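Local coordinates for thiosulfate reductase (Thermus thermophilus, PDB 2VPZ), which probably reduces sulfur compounds such as polysulfide or thiosulfate, using a molybdenum atom, molybdopterin guanine dinucleotides and a 4Fe-4S cluster, at residues Gly52-Ala57 against Glu66-Asn71; Pro481-Leu486 against Phe513-Gly518; Glu487-Phe492 against Arg505-Glu510. All blocks are in the same frame, centred on the assembly; numbering follows the deposited sequence.

Contact 1: Gly52-Ala57 against Glu66-Asn71; sequences GIVAHA and EGYEAN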
# COMPACT_ATOMS: atom_id res chain seq x y z
N GLY A 52 28.01 23.11 -16.50
CA GLY A 52 28.47 24.33 -15.87
C GLY A 52 28.21 24.17 -14.37
O GLY A 52 27.11 23.77 -13.97
N ILE A 53 29.22 24.45 -13.55
CA ILE A 53 29.17 24.30 -12.09
C ILE A 53 29.82 25.45 -11.30
O ILE A 53 30.59 26.23 -11.84
CB ILE A 53 29.93 22.97 -11.63
CG1 ILE A 53 31.36 22.96 -12.12
CG2 ILE A 53 29.17 21.71 -12.13
CD1 ILE A 53 32.37 22.19 -11.29
N VAL A 54 29.47 25.57 -10.02
CA VAL A 54 30.11 26.57 -9.14
C VAL A 54 31.00 25.70 -8.22
O VAL A 54 30.52 24.67 -7.75
CB VAL A 54 29.11 27.36 -8.25
CG1 VAL A 54 29.91 28.27 -7.28
CG2 VAL A 54 28.14 28.17 -9.10
N ALA A 55 32.26 26.08 -7.99
CA ALA A 55 33.15 25.34 -7.09
C ALA A 55 33.42 26.18 -5.84
O ALA A 55 33.75 27.36 -5.95
CB ALA A 55 34.51 24.98 -7.77
N HIS A 56 33.24 25.57 -4.67
CA HIS A 56 33.44 26.21 -3.39
C HIS A 56 34.77 25.74 -2.77
O HIS A 56 34.88 24.59 -2.33
CB HIS A 56 32.26 25.88 -2.43
CG HIS A 56 30.90 26.22 -2.95
ND1 HIS A 56 30.48 27.50 -3.15
CD2 HIS A 56 29.87 25.44 -3.31
CE1 HIS A 56 29.25 27.50 -3.62
NE2 HIS A 56 28.85 26.25 -3.72
N ALA A 57 35.76 26.62 -2.76
CA ALA A 57 37.05 26.32 -2.15
C ALA A 57 37.25 27.11 -0.84
O ALA A 57 36.64 28.17 -0.63
CB ALA A 57 38.22 26.62 -3.13
N GLU A 66 28.54 22.64 -7.27
CA GLU A 66 27.10 22.60 -7.43
C GLU A 66 26.63 23.05 -8.84
O GLU A 66 27.36 23.75 -9.54
CB GLU A 66 26.45 23.48 -6.33
CG GLU A 66 25.11 22.97 -5.72
CD GLU A 66 25.24 21.93 -4.57
OE1 GLU A 66 26.00 22.20 -3.60
OE2 GLU A 66 24.56 20.87 -4.63
N GLY A 67 25.46 22.61 -9.30
CA GLY A 67 25.02 23.08 -10.59
C GLY A 67 24.53 24.53 -10.40
O GLY A 67 24.58 25.01 -9.27
N TYR A 68 24.15 25.25 -11.46
CA TYR A 68 23.57 26.62 -11.34
C TYR A 68 22.43 26.85 -12.38
O TYR A 68 22.53 26.38 -13.51
CB TYR A 68 24.66 27.77 -11.30
CG TYR A 68 25.56 28.07 -12.51
CD1 TYR A 68 25.30 29.16 -13.37
CD2 TYR A 68 26.73 27.34 -12.72
CE1 TYR A 68 26.20 29.50 -14.42
CE2 TYR A 68 27.63 27.66 -13.76
CZ TYR A 68 27.36 28.75 -14.62
OH TYR A 68 28.24 29.04 -15.63
N GLU A 69 21.38 27.55 -11.94
CA GLU A 69 20.17 27.80 -12.73
C GLU A 69 20.31 28.27 -14.21
O GLU A 69 19.99 27.52 -15.11
CB GLU A 69 19.15 28.66 -11.89
CG GLU A 69 18.66 28.00 -10.52
CD GLU A 69 17.51 26.96 -10.68
OE1 GLU A 69 16.77 27.06 -11.68
OE2 GLU A 69 17.35 26.08 -9.77
N ALA A 70 20.86 29.45 -14.49
CA ALA A 70 21.06 29.93 -15.89
C ALA A 70 21.73 28.90 -16.84
O ALA A 70 21.28 28.72 -17.97
CB ALA A 70 21.88 31.26 -15.90
N ASN A 71 22.79 28.23 -16.39
CA ASN A 71 23.46 27.22 -17.23
C ASN A 71 22.43 26.20 -17.78
O ASN A 71 21.78 25.49 -17.03
CB ASN A 71 24.55 26.46 -16.46
CG ASN A 71 25.43 25.60 -17.35
OD1 ASN A 71 26.25 26.12 -18.12
ND2 ASN A 71 25.22 24.28 -17.30
O HOH W 1 26.57 24.40 -2.76

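Contact 2: Pro481-Leu486 against Phe513-Gly518; sequences PEATYL and FDTKPG. With MGD (2-amino-5,6-dimercapto-7-methyl-3,7,8a,9-tetrahydro-8-oxa-1,3,9,10-tetraaza-anthracen-4-one guanosine dinucleotide), chain H.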
# COMPACT_ATOMS: atom_id res chain seq x y z
N PRO A 481 52.74 15.32 -15.92
CA PRO A 481 51.55 15.50 -15.07
C PRO A 481 50.68 16.73 -15.36
O PRO A 481 51.14 17.86 -15.14
CB PRO A 481 52.10 15.46 -13.65
CG PRO A 481 53.50 16.06 -13.79
CD PRO A 481 53.98 15.66 -15.19
N GLU A 482 49.45 16.53 -15.84
CA GLU A 482 48.58 17.66 -16.13
C GLU A 482 47.90 18.19 -14.88
O GLU A 482 47.78 17.51 -13.84
CB GLU A 482 47.46 17.37 -17.18
CG GLU A 482 47.12 18.66 -17.98
CD GLU A 482 45.76 18.68 -18.72
OE1 GLU A 482 45.25 17.61 -19.09
OE2 GLU A 482 45.25 19.80 -18.95
N ALA A 483 47.52 19.45 -14.97
CA ALA A 483 46.83 20.08 -13.89
C ALA A 483 45.39 19.73 -14.17
O ALA A 483 44.92 19.63 -15.31
CB ALA A 483 47.06 21.59 -13.87
N THR A 484 44.70 19.56 -13.06
CA THR A 484 43.31 19.16 -13.03
C THR A 484 42.30 20.32 -13.33
O THR A 484 42.65 21.49 -13.16
CB THR A 484 43.15 18.42 -11.64
OG1 THR A 484 42.40 17.24 -11.81
CG2 THR A 484 42.55 19.33 -10.61
N TYR A 485 41.09 20.00 -13.81
CA TYR A 485 40.06 20.99 -14.19
C TYR A 485 39.75 22.10 -13.17
O TYR A 485 39.31 23.19 -13.52
CB TYR A 485 38.73 20.29 -14.60
CG TYR A 485 37.83 19.79 -13.46
CD1 TYR A 485 36.64 20.45 -13.13
CD2 TYR A 485 38.14 18.62 -12.73
CE1 TYR A 485 35.78 19.98 -12.11
CE2 TYR A 485 37.29 18.14 -11.69
CZ TYR A 485 36.11 18.82 -11.39
OH TYR A 485 35.27 18.36 -10.39
N LEU A 486 39.99 21.82 -11.89
CA LEU A 486 39.74 22.81 -10.85
C LEU A 486 40.95 23.76 -10.65
O LEU A 486 40.78 24.85 -10.10
CB LEU A 486 39.35 22.13 -9.52
CG LEU A 486 38.02 21.33 -9.46
CD1 LEU A 486 38.01 20.33 -8.28
CD2 LEU A 486 36.83 22.30 -9.36
N PHE A 513 51.96 20.63 -6.43
CA PHE A 513 53.20 19.92 -6.73
C PHE A 513 53.88 20.53 -7.98
O PHE A 513 54.07 21.74 -8.07
CB PHE A 513 52.84 18.44 -7.00
CG PHE A 513 51.98 17.80 -5.93
CD1 PHE A 513 50.63 17.44 -6.16
CD2 PHE A 513 52.49 17.58 -4.65
CE1 PHE A 513 49.82 16.86 -5.14
CE2 PHE A 513 51.72 17.01 -3.61
CZ PHE A 513 50.38 16.65 -3.86
N ASP A 514 54.26 19.67 -8.94
CA ASP A 514 54.85 20.19 -10.16
C ASP A 514 53.90 20.01 -11.34
O ASP A 514 54.26 19.51 -12.41
CB ASP A 514 56.20 19.55 -10.48
CG ASP A 514 57.14 20.52 -11.17
OD1 ASP A 514 56.79 21.72 -11.11
OD2 ASP A 514 58.17 20.12 -11.75
N THR A 515 52.68 20.48 -11.16
CA THR A 515 51.65 20.32 -12.17
C THR A 515 51.42 21.52 -13.13
O THR A 515 51.48 22.68 -12.70
CB THR A 515 50.34 19.82 -11.41
OG1 THR A 515 50.33 18.39 -11.34
CG2 THR A 515 49.11 20.35 -12.05
N LYS A 516 51.19 21.24 -14.43
CA LYS A 516 51.01 22.26 -15.50
C LYS A 516 49.75 22.07 -16.38
O LYS A 516 49.39 20.92 -16.68
CB LYS A 516 52.25 22.26 -16.45
CG LYS A 516 53.56 22.80 -15.85
CD LYS A 516 53.61 24.33 -15.89
CE LYS A 516 54.21 24.94 -14.62
NZ LYS A 516 55.41 24.20 -14.13
N PRO A 517 49.05 23.17 -16.77
CA PRO A 517 47.84 23.09 -17.62
C PRO A 517 48.19 22.62 -19.07
O PRO A 517 49.33 22.82 -19.52
CB PRO A 517 47.25 24.51 -17.61
CG PRO A 517 48.36 25.42 -17.10
CD PRO A 517 49.29 24.53 -16.26
N GLY A 518 47.25 22.01 -19.79
CA GLY A 518 47.52 21.57 -21.16
C GLY A 518 47.77 22.67 -22.19
O GLY A 518 48.51 22.45 -23.16
PB MGD H . 38.60 6.85 -19.60
O1B MGD H . 38.65 5.40 -19.20
O2B MGD H . 37.93 7.83 -18.69
O3B MGD H . 38.08 6.79 -21.12
O3A MGD H . 37.36 6.65 -23.52
PA MGD H . 38.36 7.46 -22.57
O1A MGD H . 38.04 8.92 -22.33
O2A MGD H . 39.72 7.05 -23.00
O5' MGD H . 40.06 7.39 -19.78
C5' MGD H . 40.42 8.73 -19.43
C4' MGD H . 41.94 8.74 -19.29
O4' MGD H . 42.19 10.14 -19.19
C3' MGD H . 42.49 8.13 -18.03
O3' MGD H . 43.84 7.77 -18.33
C2' MGD H . 42.42 9.31 -17.05
O2' MGD H . 43.34 9.06 -16.03
C1' MGD H . 42.80 10.51 -17.92
N9 MGD H . 42.36 11.89 -17.50
C8 MGD H . 41.22 12.21 -16.88
N7 MGD H . 41.07 13.54 -16.67
C5 MGD H . 42.15 14.15 -17.22
C6 MGD H . 42.65 15.58 -17.43
O6 MGD H . 42.02 16.60 -16.97
N1 MGD H . 43.83 15.70 -18.11
C2 MGD H . 44.56 14.65 -18.60
N2 MGD H . 45.74 14.80 -19.27
N3 MGD H . 44.12 13.39 -18.44
C4 MGD H . 42.97 13.04 -17.77
C10 MGD H . 35.97 7.08 -23.73
C11 MGD H . 35.43 6.28 -24.86
O11 MGD H . 35.84 4.93 -24.62
C12 MGD H . 33.97 6.36 -25.12
S12 MGD H . 33.14 7.85 -25.22
C13 MGD H . 33.23 5.27 -25.36
S13 MGD H . 31.59 5.22 -25.61
C14 MGD H . 33.71 3.93 -25.49
N15 MGD H . 33.18 3.12 -24.35
C16 MGD H . 33.76 1.88 -24.25
C17 MGD H . 33.15 0.67 -23.67
O17 MGD H . 32.00 0.72 -23.15
N18 MGD H . 33.85 -0.46 -23.72
C19 MGD H . 35.07 -0.56 -24.26
N19 MGD H . 35.79 -1.73 -24.24
N20 MGD H . 35.65 0.50 -24.83
C21 MGD H . 35.10 1.71 -24.84
N22 MGD H . 35.75 2.75 -25.36
C23 MGD H . 35.21 4.05 -25.56

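Contact 3: Glu487-Phe492 against Arg505-Glu510; sequences ERYDDF and RTPAHE. With MGD (2-amino-5,6-dimercapto-7-methyl-3,7,8a,9-tetrahydro-8-oxa-1,3,9,10-tetraaza-anthracen-4-one guanosine dinucleotide), chain H.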
# COMPACT_ATOMS: atom_id res chain seq x y z
N GLU A 487 42.13 23.36 -11.10
CA GLU A 487 43.38 24.16 -10.95
C GLU A 487 43.83 24.74 -12.31
O GLU A 487 44.97 25.21 -12.45
CB GLU A 487 44.55 23.25 -10.45
CG GLU A 487 44.27 22.14 -9.38
CD GLU A 487 45.42 21.11 -9.21
OE1 GLU A 487 45.64 20.31 -10.15
OE2 GLU A 487 46.10 21.11 -8.14
N ARG A 488 42.90 24.80 -13.25
CA ARG A 488 43.20 25.14 -14.65
C ARG A 488 42.22 26.07 -15.44
O ARG A 488 41.04 26.12 -15.12
CB ARG A 488 43.32 23.73 -15.35
CG ARG A 488 43.36 23.63 -16.87
CD ARG A 488 42.39 22.55 -17.49
NE ARG A 488 42.69 21.15 -17.14
CZ ARG A 488 42.08 20.07 -17.64
NH1 ARG A 488 41.11 20.18 -18.52
NH2 ARG A 488 42.45 18.86 -17.22
N TYR A 489 42.72 26.82 -16.42
CA TYR A 489 41.87 27.64 -17.34
C TYR A 489 41.86 26.77 -18.61
O TYR A 489 42.82 26.05 -18.88
CB TYR A 489 42.48 28.98 -17.81
CG TYR A 489 42.13 30.27 -17.07
CD1 TYR A 489 43.11 30.94 -16.34
CD2 TYR A 489 40.84 30.83 -17.12
CE1 TYR A 489 42.84 32.14 -15.67
CE2 TYR A 489 40.55 32.04 -16.45
CZ TYR A 489 41.56 32.69 -15.72
OH TYR A 489 41.31 33.88 -15.06
N ASP A 490 40.78 26.81 -19.38
CA ASP A 490 40.72 26.09 -20.66
C ASP A 490 40.06 27.03 -21.70
O ASP A 490 39.35 27.97 -21.32
CB ASP A 490 39.89 24.77 -20.60
CG ASP A 490 40.74 23.53 -20.22
OD1 ASP A 490 41.77 23.29 -20.90
OD2 ASP A 490 40.38 22.81 -19.27
N ASP A 491 40.35 26.81 -22.99
CA ASP A 491 39.73 27.59 -24.09
C ASP A 491 38.20 27.32 -23.89
O ASP A 491 37.83 26.27 -23.33
CB ASP A 491 40.25 27.03 -25.46
CG ASP A 491 39.78 27.87 -26.70
OD1 ASP A 491 39.06 28.87 -26.54
OD2 ASP A 491 40.16 27.50 -27.84
N PHE A 492 37.35 28.25 -24.30
CA PHE A 492 35.89 28.14 -24.15
C PHE A 492 35.24 26.89 -24.69
O PHE A 492 35.75 26.23 -25.60
CB PHE A 492 35.15 29.35 -24.74
CG PHE A 492 35.63 30.70 -24.26
CD1 PHE A 492 36.79 31.27 -24.81
CD2 PHE A 492 34.93 31.40 -23.29
CE1 PHE A 492 37.26 32.51 -24.38
CE2 PHE A 492 35.39 32.65 -22.83
CZ PHE A 492 36.57 33.20 -23.38
N ARG A 505 35.61 28.24 -17.75
CA ARG A 505 36.11 27.69 -16.50
C ARG A 505 37.36 28.49 -16.08
O ARG A 505 38.27 28.78 -16.89
CB ARG A 505 36.40 26.17 -16.54
CG ARG A 505 37.76 25.71 -17.10
CD ARG A 505 38.21 24.32 -16.56
NE ARG A 505 37.19 23.28 -16.64
CZ ARG A 505 37.24 22.17 -17.37
NH1 ARG A 505 38.30 21.92 -18.12
NH2 ARG A 505 36.22 21.30 -17.37
N THR A 506 37.37 28.86 -14.80
CA THR A 506 38.38 29.65 -14.11
C THR A 506 39.04 28.82 -12.99
O THR A 506 38.37 28.00 -12.36
CB THR A 506 37.70 30.93 -13.50
OG1 THR A 506 37.28 31.82 -14.55
CG2 THR A 506 38.63 31.65 -12.53
N PRO A 507 40.37 28.99 -12.76
CA PRO A 507 40.92 28.17 -11.67
C PRO A 507 40.19 28.43 -10.33
O PRO A 507 39.75 29.56 -10.07
CB PRO A 507 42.38 28.59 -11.57
CG PRO A 507 42.74 29.16 -12.93
CD PRO A 507 41.43 29.55 -13.62
N ALA A 508 40.06 27.40 -9.49
CA ALA A 508 39.48 27.57 -8.15
C ALA A 508 40.67 27.79 -7.17
O ALA A 508 40.48 28.31 -6.07
CB ALA A 508 38.64 26.32 -7.73
N HIS A 509 41.87 27.42 -7.61
CA HIS A 509 43.13 27.55 -6.84
C HIS A 509 44.31 27.13 -7.75
O HIS A 509 44.05 26.49 -8.76
CB HIS A 509 43.08 26.71 -5.51
CG HIS A 509 43.22 25.23 -5.67
ND1 HIS A 509 42.22 24.35 -5.36
CD2 HIS A 509 44.27 24.46 -6.03
CE1 HIS A 509 42.64 23.11 -5.53
NE2 HIS A 509 43.89 23.15 -5.93
N GLU A 510 45.56 27.45 -7.41
CA GLU A 510 46.71 27.07 -8.25
C GLU A 510 47.14 25.63 -8.24
O GLU A 510 47.01 24.94 -7.20
CB GLU A 510 47.99 27.93 -8.00
CG GLU A 510 48.16 28.56 -6.60
CD GLU A 510 49.36 28.02 -5.76
OE1 GLU A 510 50.46 27.82 -6.34
OE2 GLU A 510 49.19 27.86 -4.52
PB MGD H . 38.60 6.85 -19.60
O1B MGD H . 38.65 5.40 -19.20
O2B MGD H . 37.93 7.83 -18.69
O3B MGD H . 38.08 6.79 -21.12
O3A MGD H . 37.36 6.65 -23.52
PA MGD H . 38.36 7.46 -22.57
O1A MGD H . 38.04 8.92 -22.33
O2A MGD H . 39.72 7.05 -23.00
O5' MGD H . 40.06 7.39 -19.78
C5' MGD H . 40.42 8.73 -19.43
C4' MGD H . 41.94 8.74 -19.29
O4' MGD H . 42.19 10.14 -19.19
C3' MGD H . 42.49 8.13 -18.03
O3' MGD H . 43.84 7.77 -18.33
C2' MGD H . 42.42 9.31 -17.05
O2' MGD H . 43.34 9.06 -16.03
C1' MGD H . 42.80 10.51 -17.92
N9 MGD H . 42.36 11.89 -17.50
C8 MGD H . 41.22 12.21 -16.88
N7 MGD H . 41.07 13.54 -16.67
C5 MGD H . 42.15 14.15 -17.22
C6 MGD H . 42.65 15.58 -17.43
O6 MGD H . 42.02 16.60 -16.97
N1 MGD H . 43.83 15.70 -18.11
C2 MGD H . 44.56 14.65 -18.60
N2 MGD H . 45.74 14.80 -19.27
N3 MGD H . 44.12 13.39 -18.44
C4 MGD H . 42.97 13.04 -17.77
C10 MGD H . 35.97 7.08 -23.73
C11 MGD H . 35.43 6.28 -24.86
O11 MGD H . 35.84 4.93 -24.62
C12 MGD H . 33.97 6.36 -25.12
S12 MGD H . 33.14 7.85 -25.22
C13 MGD H . 33.23 5.27 -25.36
S13 MGD H . 31.59 5.22 -25.61
C14 MGD H . 33.71 3.93 -25.49
N15 MGD H . 33.18 3.12 -24.35
C16 MGD H . 33.76 1.88 -24.25
C17 MGD H . 33.15 0.67 -23.67
O17 MGD H . 32.00 0.72 -23.15
N18 MGD H . 33.85 -0.46 -23.72
C19 MGD H . 35.07 -0.56 -24.26
N19 MGD H . 35.79 -1.73 -24.24
N20 MGD H . 35.65 0.50 -24.83
C21 MGD H . 35.10 1.71 -24.84
N22 MGD H . 35.75 2.75 -25.36
C23 MGD H . 35.21 4.05 -25.56
O HOH W 2 36.92 27.69 -20.71

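Contact 1: Gly52-Ala57 against Glu66-Asn71
Val54 and Glu66 form a hydrogen-bonded antiparallel pair in the beta hairpin of strands 52-57 and 62-67, part of the Fe4S4 domain of this molybdopterin oxidoreductase. Val54 N gives its hydrogen to Glu66 O at 2.8 Å, and Glu66 N returns a bond to Val54 O at 2.9 Å. Glu66 O carries a second load, a CA-H...O contact from Ile53 CA at 3.2 Å.

Past the paired residues, Tyr68 takes over the contact. Its CG sits between the backbone N and the carbonyl carbon (chi1 66°), which sets the base of the ring back toward the start of the partner strand, where CD2 and CE2 meet Gly52 and Ile53. Tyr68 CE2 comes to 3.6 Å from Ile53 N, which lies at the ring edge and near its plane. Val54 crosses Tyr68 at about a right angle, with Val54 CG2 4.0 Å from Tyr68 CD2. From its own segment, Asn71 CB covers the centre of one face of the Tyr68 ring, 3.9 Å above the plane. Farther along the strand, a water joins His56 NE2, by a weak bond, to Glu66 OE1; His56 ND1 bonds Ser39 OG, and Glu66 OE1 also forms a salt bridge with Lys64.

Strand 52-57 is the middle strand of a three-stranded antiparallel sheet. Val54 rests on Ser39 and Tyr41 of strand 38-43, Tyr68 OH bonds Thr563, and Ile53 packs on Leu78 and Tyr485, its side chain coming to about 6 Å from the iron-sulfur cluster.

Contact 2: Pro481-Leu486 against Phe513-Gly518
Glu482 turns the two oxygens of its carboxylate to different partners, the guanine of the dinucleotide cofactor and the start of helix 518-528, where the loop that follows strand 479-481, an outer strand of a parallel sheet, meets the loop before that helix. The side chain runs extended beyond CG (chi2 -161°), which carries CD out to the base. Glu482 OE1 accepts from MGD N1 at 2.6 Å and, more weakly, from MGD N2 at 2.9 Å; a single oxygen thus meets both donors of the guanine N1/N2 edge, and Tyr438 OH binds it too. Glu482 OE2 takes a weak bond from Gly518 N at 3.1 Å, just after the N-cap residue Pro517, and this helix end would probably steady the negative charge. An alanine here would probably leave guanine N1 and N2 without this acceptor and Gly518 N without its weak partner.

The Lys516 side chain leaves for a cation-pi contact with Trp520; its backbone forms a single bridge with Glu482. Lys516 N reaches Pro481 O in a long, weak but nearly straight bond. Ala483 N bonds Lys516 O at 2.9 Å, from 59° out of the carbonyl plane, while Glu482 CA lies 3.4 Å from that same oxygen.

Contact 3: Glu487-Phe492 against Arg505-Glu510
Pro507 lays its CD over the centre of the Tyr489 ring, 3.4 Å from the centroid and only 8° off the ring normal, a CH-pi contact between side chains that cross at about a right angle. Round the same ring, Arg505 O approaches Tyr489 CD2 obliquely at 3.3 Å. Thr506 runs side by side with the tyrosine, pointing the same way, and Tyr489 OH is hydrogen-bonded to Lys559 NZ. Farther along, Glu487 lays its CG 3.6 Å from His509 NE2, with carboxylate and imidazole planes 78° apart. That buried nitrogen has no polar partner in the model, whereas Glu487 OE1 pairs with Arg94.

The charged side of the contact is a salt-bridge network of Arg488, Asp490 and Arg505, of which Arg488 belongs to the cofactor pocket. Asp490 OD2 receives Arg488 NH1 at 2.8 Å in an almost straight bond, and Arg505 NH1 makes a second salt bridge to it, although the position of this oxygen is less certain. The shared carboxylate would probably offset the repulsion between Arg488 NH1 and Arg505 NH1, which lie 3.3 Å apart. Arg488 CG is anti to the backbone N (chi1 168°); the chain bends at chi2 and chi3. Arg488 NH2 donates to MGD O6, though the modelled 2.3 Å is too short to be taken at face value.

Behind the network, Arg505 NH2 forms a salt bridge with Glu45, next to the cluster ligand Cys44. A water accepts from Arg505 N, at 3.3 Å, and donates to Asp490 O, tying the two backbones together.

How the contacts relate
Contacts 2 and 3 lie close together, their centres about 10 Å apart, and both touch the guanine of one cofactor, at adjacent atoms of its edge. Two probable hydrogen bonds tie them, Leu486 O to Ala508 N at 2.7 Å and Ala483 O to Arg488 NH2 at 3.2 Å. In sequence, contact 3 falls within the span between the two segments of contact 2. Contact 1, with its centre about 14 Å from that of contact 3 and 21 Å from that of contact 2, belongs to the iron-sulfur end, which contact 3 also approaches: the Arg505 side chain is about 8 Å from the cluster. Ala55 CB packs 3.9 Å from Leu486 CD2, which brings the hairpin against the loop that carries Glu482 and Arg488.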